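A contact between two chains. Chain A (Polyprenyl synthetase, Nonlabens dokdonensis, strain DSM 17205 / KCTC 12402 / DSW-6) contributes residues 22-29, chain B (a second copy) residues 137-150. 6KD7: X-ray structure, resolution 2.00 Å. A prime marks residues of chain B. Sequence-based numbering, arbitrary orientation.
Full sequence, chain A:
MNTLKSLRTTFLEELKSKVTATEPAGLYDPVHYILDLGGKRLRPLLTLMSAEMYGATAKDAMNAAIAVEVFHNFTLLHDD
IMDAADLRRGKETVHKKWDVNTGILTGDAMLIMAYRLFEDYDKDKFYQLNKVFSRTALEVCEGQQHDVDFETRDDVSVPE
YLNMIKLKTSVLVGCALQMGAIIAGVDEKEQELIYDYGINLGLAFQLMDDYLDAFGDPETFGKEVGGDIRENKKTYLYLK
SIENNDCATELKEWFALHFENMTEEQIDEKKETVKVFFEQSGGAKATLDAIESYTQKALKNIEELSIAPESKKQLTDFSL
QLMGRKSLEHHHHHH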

ATOM      1  N   THR A  22     -36.239  -7.787   6.300  1.00 29.18           N
ATOM      2  CA  THR A  22     -35.248  -7.363   7.317  1.00 34.67           C
ATOM      3  C   THR A  22     -34.144  -8.403   7.534  1.00 34.64           C
ATOM      4  O   THR A  22     -33.079  -8.015   7.984  1.00 31.30           O
ATOM      5  CB  THR A  22     -35.931  -6.998   8.636  1.00 36.04           C
ATOM      6  OG1 THR A  22     -36.516  -8.196   9.132  1.00 36.73           O
ATOM      7  CG2 THR A  22     -36.996  -5.943   8.465  1.00 37.68           C
ATOM      8  N   GLU A  23     -34.407  -9.676   7.246  1.00 36.20           N
ATOM      9  CA  GLU A  23     -33.406 -10.738   7.524  1.00 37.22           C
ATOM     10  C   GLU A  23     -32.985 -11.440   6.231  1.00 35.31           C
ATOM     11  O   GLU A  23     -33.872 -11.780   5.467  1.00 31.93           O
ATOM     12  CB  GLU A  23     -33.952 -11.721   8.554  1.00 43.82           C
ATOM     13  CG  GLU A  23     -34.000 -11.150   9.951  1.00 53.21           C
ATOM     14  CD  GLU A  23     -34.803 -11.997  10.919  1.00 69.90           C
ATOM     15  OE1 GLU A  23     -34.701 -11.759  12.135  1.00 70.84           O
ATOM     16  OE2 GLU A  23     -35.532 -12.892  10.454  1.00 74.41           O
ATOM     17  N   PRO A  24     -31.683 -11.702   5.978  1.00 31.44           N
ATOM     18  CA  PRO A  24     -30.582 -11.342   6.879  1.00 28.08           C
ATOM     19  C   PRO A  24     -30.222  -9.848   6.866  1.00 27.72           C
ATOM     20  O   PRO A  24     -30.189  -9.275   5.826  1.00 28.91           O
ATOM     21  CB  PRO A  24     -29.416 -12.191   6.372  1.00 27.58           C
ATOM     22  CG  PRO A  24     -29.682 -12.310   4.907  1.00 29.32           C
ATOM     23  CD  PRO A  24     -31.186 -12.373   4.788  1.00 31.17           C
ATOM     24  N   ALA A  25     -29.901  -9.308   8.037  1.00 28.30           N
ATOM     25  CA  ALA A  25     -29.625  -7.869   8.221  1.00 29.73           C
ATOM     26  C   ALA A  25     -28.462  -7.425   7.334  1.00 26.05           C
ATOM     27  O   ALA A  25     -28.556  -6.341   6.802  1.00 24.51           O
ATOM     28  CB  ALA A  25     -29.344  -7.596   9.673  1.00 30.93           C
ATOM     29  N   GLY A  26     -27.435  -8.257   7.182  1.00 24.81           N
ATOM     30  CA  GLY A  26     -26.263  -7.925   6.336  1.00 25.42           C
ATOM     31  C   GLY A  26     -26.646  -7.610   4.893  1.00 26.74           C
ATOM     32  O   GLY A  26     -25.879  -6.896   4.172  1.00 27.09           O
ATOM     33  N   LEU A  27     -27.774  -8.158   4.439  1.00 25.77           N
ATOM     34  CA  LEU A  27     -28.272  -7.864   3.083  1.00 25.73           C
ATOM     35  C   LEU A  27     -29.227  -6.656   3.098  1.00 23.14           C
ATOM     36  O   LEU A  27     -29.133  -5.806   2.182  1.00 26.51           O
ATOM     37  CB  LEU A  27     -28.979  -9.116   2.576  1.00 24.56           C
ATOM     38  CG  LEU A  27     -29.437  -8.985   1.139  1.00 26.29           C
ATOM     39  CD1 LEU A  27     -28.222  -8.860   0.217  1.00 25.01           C
ATOM     40  CD2 LEU A  27     -30.314 -10.171   0.739  1.00 27.61           C
ATOM     41  N   TYR A  28     -30.192  -6.612   4.025  1.00 23.95           N
ATOM     42  CA  TYR A  28     -31.360  -5.687   3.909  1.00 24.90           C
ATOM     43  C   TYR A  28     -31.145  -4.397   4.717  1.00 24.87           C
ATOM     44  O   TYR A  28     -31.704  -3.368   4.287  1.00 26.20           O
ATOM     45  CB  TYR A  28     -32.663  -6.399   4.283  1.00 26.82           C
ATOM     46  CG  TYR A  28     -33.069  -7.482   3.312  1.00 27.01           C
ATOM     47  CD1 TYR A  28     -33.440  -7.176   2.008  1.00 26.37           C
ATOM     48  CD2 TYR A  28     -33.118  -8.813   3.694  1.00 27.84           C
ATOM     49  CE1 TYR A  28     -33.854  -8.151   1.113  1.00 27.31           C
ATOM     50  CE2 TYR A  28     -33.517  -9.802   2.799  1.00 27.43           C
ATOM     51  CZ  TYR A  28     -33.917  -9.466   1.523  1.00 27.38           C
ATOM     52  OH  TYR A  28     -34.274 -10.451   0.655  1.00 30.54           O
ATOM     53  N   ASP A  29     -30.308  -4.383   5.758  1.00 26.36           N
ATOM     54  CA  ASP A  29     -30.068  -3.121   6.529  1.00 28.59           C
ATOM     55  C   ASP A  29     -29.658  -1.988   5.593  1.00 25.88           C
ATOM     56  O   ASP A  29     -30.227  -0.906   5.646  1.00 24.64           O
ATOM     57  CB  ASP A  29     -28.958  -3.235   7.572  1.00 30.24           C
ATOM     58  CG  ASP A  29     -29.349  -3.953   8.840  1.00 33.04           C
ATOM     59  OD1 ASP A  29     -30.567  -4.273   9.007  1.00 30.63           O
ATOM     60  OD2 ASP A  29     -28.412  -4.198   9.645  1.00 35.02           O
TER
ATOM     61  N   ALA B 137     -33.838 -15.509  -7.548  1.00 19.37           N
ATOM     62  CA  ALA B 137     -32.677 -14.601  -7.617  1.00 20.49           C
ATOM     63  C   ALA B 137     -32.469 -13.973  -6.223  1.00 22.48           C
ATOM     64  O   ALA B 137     -31.349 -13.946  -5.718  1.00 24.04           O
ATOM     65  CB  ALA B 137     -32.907 -13.591  -8.691  1.00 19.79           C
ATOM     66  N   LEU B 138     -33.548 -13.632  -5.528  1.00 23.32           N
ATOM     67  CA  LEU B 138     -33.443 -12.911  -4.252  1.00 22.00           C
ATOM     68  C   LEU B 138     -33.018 -13.915  -3.218  1.00 24.80           C
ATOM     69  O   LEU B 138     -32.255 -13.530  -2.310  1.00 22.44           O
ATOM     70  CB  LEU B 138     -34.757 -12.240  -3.876  1.00 23.15           C
ATOM     71  CG  LEU B 138     -34.722 -11.392  -2.599  1.00 24.89           C
ATOM     72  CD1 LEU B 138     -33.663 -10.286  -2.723  1.00 26.07           C
ATOM     73  CD2 LEU B 138     -36.097 -10.764  -2.325  1.00 22.04           C
ATOM     74  N   GLU B 139     -33.431 -15.173  -3.381  1.00 23.47           N
ATOM     75  CA  GLU B 139     -33.016 -16.229  -2.437  1.00 23.60           C
ATOM     76  C   GLU B 139     -31.501 -16.452  -2.567  1.00 25.17           C
ATOM     77  O   GLU B 139     -30.844 -16.697  -1.550  1.00 26.53           O
ATOM     78  CB  GLU B 139     -33.776 -17.527  -2.743  1.00 26.55           C
ATOM     79  CG  GLU B 139     -35.184 -17.523  -2.170  1.00 28.00           C
ATOM     80  CD  GLU B 139     -36.098 -18.631  -2.682  1.00 27.24           C
ATOM     81  OE1 GLU B 139     -35.848 -19.180  -3.787  1.00 26.17           O
ATOM     82  OE2 GLU B 139     -37.054 -18.897  -1.975  1.00 34.46           O
ATOM     83  N   VAL B 140     -30.993 -16.444  -3.797  1.00 22.96           N
ATOM     84  CA  VAL B 140     -29.550 -16.636  -4.071  1.00 26.18           C
ATOM     85  C   VAL B 140     -28.805 -15.488  -3.341  1.00 26.91           C
ATOM     86  O   VAL B 140     -27.798 -15.779  -2.703  1.00 23.14           O
ATOM     87  CB  VAL B 140     -29.291 -16.727  -5.584  1.00 24.59           C
ATOM     88  CG1 VAL B 140     -27.814 -16.592  -5.964  1.00 25.82           C
ATOM     89  CG2 VAL B 140     -29.838 -18.047  -6.132  1.00 26.31           C
ATOM     90  N   CYS B 141     -29.295 -14.250  -3.389  1.00 25.71           N
ATOM     91  CA  CYS B 141     -28.668 -13.108  -2.645  1.00 26.08           C
ATOM     92  C   CYS B 141     -28.634 -13.425  -1.137  1.00 27.76           C
ATOM     93  O   CYS B 141     -27.570 -13.234  -0.477  1.00 28.10           O
ATOM     94  CB  CYS B 141     -29.362 -11.783  -2.914  1.00 25.32           C
ATOM     95  SG  CYS B 141     -29.221 -11.244  -4.633  1.00 24.47           S
ATOM     96  N   GLU B 142     -29.723 -13.947  -0.590  1.00 26.12           N
ATOM     97  CA  GLU B 142     -29.807 -14.258   0.844  1.00 25.75           C
ATOM     98  C   GLU B 142     -28.812 -15.361   1.159  1.00 25.11           C
ATOM     99  O   GLU B 142     -28.162 -15.291   2.202  1.00 24.83           O
ATOM    100  CB  GLU B 142     -31.213 -14.666   1.270  1.00 28.81           C
ATOM    101  CG  GLU B 142     -32.215 -13.544   1.092  1.00 31.68           C
ATOM    102  CD  GLU B 142     -33.650 -13.890   1.492  1.00 33.76           C
ATOM    103  OE1 GLU B 142     -33.858 -15.059   1.885  1.00 33.59           O
ATOM    104  OE2 GLU B 142     -34.535 -12.985   1.409  1.00 29.11           O
ATOM    105  N   GLY B 143     -28.730 -16.381   0.320  1.00 26.09           N
ATOM    106  CA  GLY B 143     -27.780 -17.468   0.587  1.00 27.28           C
ATOM    107  C   GLY B 143     -26.337 -16.952   0.638  1.00 25.56           C
ATOM    108  O   GLY B 143     -25.587 -17.442   1.469  1.00 23.31           O
ATOM    109  N   GLN B 144     -25.982 -16.033  -0.262  1.00 26.03           N
ATOM    110  CA  GLN B 144     -24.654 -15.400  -0.337  1.00 27.42           C
ATOM    111  C   GLN B 144     -24.416 -14.697   0.991  1.00 24.86           C
ATOM    112  O   GLN B 144     -23.314 -14.896   1.586  1.00 24.01           O
ATOM    113  CB  GLN B 144     -24.534 -14.366  -1.453  1.00 31.55           C
ATOM    114  CG  GLN B 144     -24.352 -14.959  -2.847  1.00 49.25           C
ATOM    115  CD  GLN B 144     -23.077 -15.767  -2.982  1.00 65.48           C
ATOM    116  OE1 GLN B 144     -22.155 -15.671  -2.144  1.00 53.67           O
ATOM    117  NE2 GLN B 144     -23.026 -16.580  -4.042  1.00 78.18           N
ATOM    118  N   GLN B 145     -25.397 -13.928   1.454  1.00 21.56           N
ATOM    119  CA  GLN B 145     -25.189 -13.150   2.699  1.00 24.48           C
ATOM    120  C   GLN B 145     -25.016 -14.092   3.876  1.00 27.00           C
ATOM    121  O   GLN B 145     -24.190 -13.794   4.720  1.00 28.29           O
ATOM    122  CB  GLN B 145     -26.323 -12.195   3.006  1.00 24.98           C
ATOM    123  CG  GLN B 145     -26.040 -11.305   4.212  1.00 28.04           C
ATOM    124  CD  GLN B 145     -24.795 -10.468   4.045  1.00 27.01           C
ATOM    125  OE1 GLN B 145     -24.574  -9.846   3.002  1.00 33.19           O
ATOM    126  NE2 GLN B 145     -23.945 -10.528   5.058  1.00 26.14           N
ATOM    127  N   HIS B 146     -25.786 -15.177   3.949  1.00 27.33           N
ATOM    128  CA  HIS B 146     -25.653 -16.150   5.052  1.00 27.80           C
ATOM    129  C   HIS B 146     -24.227 -16.703   5.021  1.00 26.89           C
ATOM    130  O   HIS B 146     -23.630 -16.867   6.082  1.00 27.13           O
ATOM    131  CB  HIS B 146     -26.685 -17.287   4.934  1.00 30.76           C
ATOM    132  CG  HIS B 146     -28.066 -16.860   5.293  1.00 29.88           C
ATOM    133  ND1 HIS B 146     -29.164 -17.046   4.457  1.00 34.13           N
ATOM    134  CD2 HIS B 146     -28.537 -16.243   6.375  1.00 28.68           C
ATOM    135  CE1 HIS B 146     -30.238 -16.547   5.021  1.00 28.75           C
ATOM    136  NE2 HIS B 146     -29.872 -16.052   6.186  1.00 30.43           N
ATOM    137  N   ASP B 147     -23.730 -17.058   3.848  1.00 25.36           N
ATOM    138  CA  ASP B 147     -22.392 -17.678   3.736  1.00 27.97           C
ATOM    139  C   ASP B 147     -21.344 -16.662   4.261  1.00 28.45           C
ATOM    140  O   ASP B 147     -20.417 -17.065   4.971  1.00 26.72           O
ATOM    141  CB  ASP B 147     -22.108 -18.084   2.304  1.00 29.04           C
ATOM    142  CG  ASP B 147     -21.029 -19.150   2.168  1.00 31.59           C
ATOM    143  OD1 ASP B 147     -20.806 -19.910   3.087  1.00 35.77           O
ATOM    144  OD2 ASP B 147     -20.466 -19.220   1.135  1.00 35.80           O
ATOM    145  N   VAL B 148     -21.512 -15.386   3.956  1.00 26.20           N
ATOM    146  CA  VAL B 148     -20.619 -14.294   4.445  1.00 29.61           C
ATOM    147  C   VAL B 148     -20.757 -14.226   5.967  1.00 27.53           C
ATOM    148  O   VAL B 148     -19.727 -14.191   6.615  1.00 27.21           O
ATOM    149  CB  VAL B 148     -20.933 -12.935   3.786  1.00 29.47           C
ATOM    150  CG1 VAL B 148     -20.220 -11.771   4.480  1.00 31.45           C
ATOM    151  CG2 VAL B 148     -20.558 -12.982   2.332  1.00 27.58           C
ATOM    152  N   ASP B 149     -21.985 -14.208   6.486  1.00 25.39           N
ATOM    153  CA  ASP B 149     -22.221 -14.116   7.944  1.00 27.19           C
ATOM    154  C   ASP B 149     -21.527 -15.298   8.650  1.00 33.78           C
ATOM    155  O   ASP B 149     -21.013 -15.107   9.766  1.00 34.40           O
ATOM    156  CB  ASP B 149     -23.706 -14.040   8.269  1.00 25.14           C
ATOM    157  CG  ASP B 149     -24.404 -12.787   7.756  1.00 28.44           C
ATOM    158  OD1 ASP B 149     -23.709 -11.800   7.401  1.00 27.87           O
ATOM    159  OD2 ASP B 149     -25.633 -12.832   7.650  1.00 33.33           O
ATOM    160  N   PHE B 150     -21.501 -16.488   8.056  1.00 31.09           N
ATOM    161  CA  PHE B 150     -20.920 -17.672   8.726  1.00 32.78           C
ATOM    162  C   PHE B 150     -19.402 -17.495   8.927  1.00 33.48           C
ATOM    163  O   PHE B 150     -18.841 -18.125   9.832  1.00 34.59           O
ATOM    164  CB  PHE B 150     -21.154 -18.954   7.920  1.00 32.19           C
ATOM    165  CG  PHE B 150     -22.570 -19.463   7.837  1.00 29.42           C
ATOM    166  CD1 PHE B 150     -23.582 -18.958   8.636  1.00 33.52           C
ATOM    167  CD2 PHE B 150     -22.878 -20.468   6.937  1.00 32.85           C
ATOM    168  CE1 PHE B 150     -24.877 -19.434   8.538  1.00 33.64           C
ATOM    169  CE2 PHE B 150     -24.175 -20.965   6.855  1.00 34.55           C
ATOM    170  CZ  PHE B 150     -25.171 -20.441   7.651  1.00 34.52           C
TER
HETATM  171  O   HOH W   1     -26.972 -10.671   8.400  1.00 28.55           O

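The segment of chain A enters the contact at its loop, and Glu23 contributes little: its side chain leads away into solvent, where a charged carboxylate is at ease. Pro24 follows through a cis peptide bond and occupies the N-cap position of the helix that begins at Ala25. Its carbonyl oxygen accepts the backbone amides of Leu27 (N to O, 3.0 Å) and Tyr28 (N to O, 3.2 Å), while its CA-to-CB bond points toward the helix of chain B, and its compact apolar ring packs there. CG lies 3.8 Å from Gln145′ CG and over one face of the His146′ ring, and CD lies 4.0 Å from Glu142′ CG, so the ring packs against the aliphatic stems of Gln145′ and Glu142′ and against the face of the His146′ imidazole.

Ala25 makes no contact, but Gly26 faces chain B directly. Lacking a side chain, it leaves room for Gln145′: an ideal CB here would sit 2.3 Å from Gln145′ NE2, a clash. That NE2 donates to Asp149′ OD1 at 2.7 Å, one turn along its own helix. The other carboxylate oxygen, Asp149′ OD2, accepts a hydrogen bond of 2.7 Å from water 1, which in turn accepts one from Gly26 N, also at 2.7 Å. Gly26 N, so early in the helix, has no backbone acceptor within its stretch, and the water links it to chain B.

Leu27, buried and directed toward chain B, supplies apolar packing: CD2 approaches Glu142′ CG at 3.9 Å and Cys141′ CB at 4.1 Å. Tyr28 starts sideways, yet its long side chain carries the hydroxyl across the gap. Its OH donates to Glu142′ OE2 at 2.7 Å, the single direct hydrogen bond between the stretches, with the carboxylate oxygen near the ring plane. Tyrosine also serves apolar packing, its CZ lying 4.3 Å from Leu138′ CD1.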